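Local coordinates for protein cytochrome P450 (Bacillus megaterium, PDB 5L92) that binds heme and the steroid corticosterone and probably acts as a monooxygenase that hydroxylates steroids, at residues A[24-27]-A[28-31]. Residues are numbered along the deposited sequence; the frame is centred on the assembly and turned at random.
Sequences NPFS and WYEE
Pro25 and Phe26 meet Tyr29 in a local contact at the start of helix 26-33, a short N-terminal helix of the cytochrome P450 fold; the centre of the contact lies about 20 Å from the centre of the chain. Three successive i to i+4 backbone bonds open the helix, the first accepted by Pro25 just before it: Tyr29 N reaches Pro25 O at 3.1 Å, Glu30 N bonds Phe26 O, and Glu31 N bonds Ser27 O with a nearly straight N-H...O angle of 176°. Proline packs over the phenol: Pro25 CB stands 4.2 Å from the Tyr29 ring centroid in a CH-pi contact, while Pro25 CG lies 3.7 Å from Tyr29 CZ. With CG anti to its own carbonyl carbon (chi1 -64°), Tyr29 runs alongside both partners. Phe26 CD1 touches Tyr29 CD2 at 3.7 Å, and the two ring planes are inclined at 74°, an oblique pair. Beyond the two segments, Tyr29 OH is hydrogen-bonded to Gln290, and Trp316, just after strand 312-315, meets the rings of both Tyr29 and Trp28. Replacing Tyr29 with an alanine would probably leave Pro25 without its aromatic face and Gln290 without its hydroxyl partner. On the N-terminal side, a water donates to Asn24 O at 2.9 Å and accepts from Trp28 N at 3.1 Å, bridging the loop to the first turn.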
loop_
_atom_site.group_PDB
_atom_site.type_symbol
_atom_site.label_atom_id
_atom_site.label_comp_id
_atom_site.label_asym_id
_atom_site.label_seq_id
_atom_site.Cartn_x
_atom_site.Cartn_y
_atom_site.Cartn_z
ATOM N N ASN A 24 9.796 -1.473 -14.045
ATOM C CA ASN A 24 10.968 -0.608 -13.915
ATOM C C ASN A 24 10.667 0.715 -14.623
ATOM O O ASN A 24 11.194 1.015 -15.702
ATOM C CB ASN A 24 12.230 -1.301 -14.437
ATOM C CG ASN A 24 12.599 -2.548 -13.606
ATOM O OD1 ASN A 24 13.149 -2.442 -12.511
ATOM N ND2 ASN A 24 12.268 -3.725 -14.120
ATOM N N PRO A 25 9.808 1.531 -14.019
ATOM C CA PRO A 25 9.493 2.855 -14.565
ATOM C C PRO A 25 10.545 3.919 -14.282
ATOM O O PRO A 25 10.347 5.081 -14.662
ATOM C CB PRO A 25 8.171 3.202 -13.850
ATOM C CG PRO A 25 8.292 2.493 -12.501
ATOM C CD PRO A 25 9.035 1.216 -12.799
ATOM N N PHE A 26 11.678 3.558 -13.680
ATOM C CA PHE A 26 12.553 4.575 -13.101
ATOM C C PHE A 26 13.354 5.362 -14.137
ATOM O O PHE A 26 13.698 6.511 -13.865
ATOM C CB PHE A 26 13.467 3.919 -12.057
ATOM C CG PHE A 26 12.689 3.026 -11.086
ATOM C CD1 PHE A 26 11.852 3.579 -10.167
ATOM C CD2 PHE A 26 12.791 1.652 -11.150
ATOM C CE1 PHE A 26 11.127 2.775 -9.290
ATOM C CE2 PHE A 26 12.076 0.859 -10.285
ATOM C CZ PHE A 26 11.229 1.426 -9.375
ATOM N N SER A 27 13.605 4.815 -15.318
ATOM C CA SER A 27 14.252 5.613 -16.364
ATOM C C SER A 27 13.332 6.727 -16.855
ATOM O O SER A 27 13.776 7.861 -17.077
ATOM C CB SER A 27 14.676 4.714 -17.529
ATOM O OG SER A 27 15.811 3.968 -17.167
ATOM N N TRP A 28 12.048 6.417 -17.013
ATOM C CA TRP A 28 11.041 7.425 -17.329
ATOM C C TRP A 28 10.977 8.524 -16.273
ATOM O O TRP A 28 10.991 9.721 -16.610
ATOM C CB TRP A 28 9.678 6.766 -17.459
ATOM C CG TRP A 28 8.557 7.745 -17.805
ATOM C CD1 TRP A 28 8.518 8.605 -18.882
ATOM C CD2 TRP A 28 7.341 7.984 -17.064
ATOM N NE1 TRP A 28 7.349 9.346 -18.857
ATOM C CE2 TRP A 28 6.613 8.983 -17.758
ATOM C CE3 TRP A 28 6.793 7.448 -15.891
ATOM C CZ2 TRP A 28 5.359 9.423 -17.337
ATOM C CZ3 TRP A 28 5.556 7.897 -15.470
ATOM C CH2 TRP A 28 4.858 8.886 -16.186
ATOM N N TYR A 29 10.835 8.134 -14.989
ATOM C CA TYR A 29 10.858 9.106 -13.897
ATOM C C TYR A 29 12.077 10.023 -14.001
ATOM O O TYR A 29 11.973 11.243 -13.825
ATOM C CB TYR A 29 10.889 8.403 -12.525
ATOM C CG TYR A 29 9.715 7.534 -12.094
ATOM C CD1 TYR A 29 8.452 7.652 -12.665
ATOM C CD2 TYR A 29 9.884 6.608 -11.067
ATOM C CE1 TYR A 29 7.402 6.834 -12.249
ATOM C CE2 TYR A 29 8.866 5.802 -10.658
ATOM C CZ TYR A 29 7.614 5.928 -11.231
ATOM O OH TYR A 29 6.592 5.130 -10.803
ATOM N N GLU A 30 13.252 9.438 -14.203
ATOM C CA GLU A 30 14.484 10.224 -14.253
ATOM C C GLU A 30 14.454 11.221 -15.407
ATOM O O GLU A 30 14.751 12.408 -15.221
ATOM C CB GLU A 30 15.682 9.297 -14.380
ATOM C CG GLU A 30 17.035 10.001 -14.535
ATOM C CD GLU A 30 18.158 9.001 -14.611
ATOM O OE1 GLU A 30 18.161 8.187 -15.562
ATOM O OE2 GLU A 30 19.013 8.999 -13.705
ATOM N N GLU A 31 14.116 10.748 -16.607
ATOM C CA GLU A 31 13.936 11.635 -17.751
ATOM C C GLU A 31 13.086 12.846 -17.380
ATOM O O GLU A 31 13.479 13.991 -17.627
ATOM C CB GLU A 31 13.288 10.872 -18.921
ATOM C CG GLU A 31 13.174 11.671 -20.240
ATOM C CD GLU A 31 14.535 12.099 -20.794
ATOM O OE1 GLU A 31 15.529 11.360 -20.604
ATOM O OE2 GLU A 31 14.612 13.186 -21.408
HETATM O O HOH W 1 11.359 3.408 -17.264
#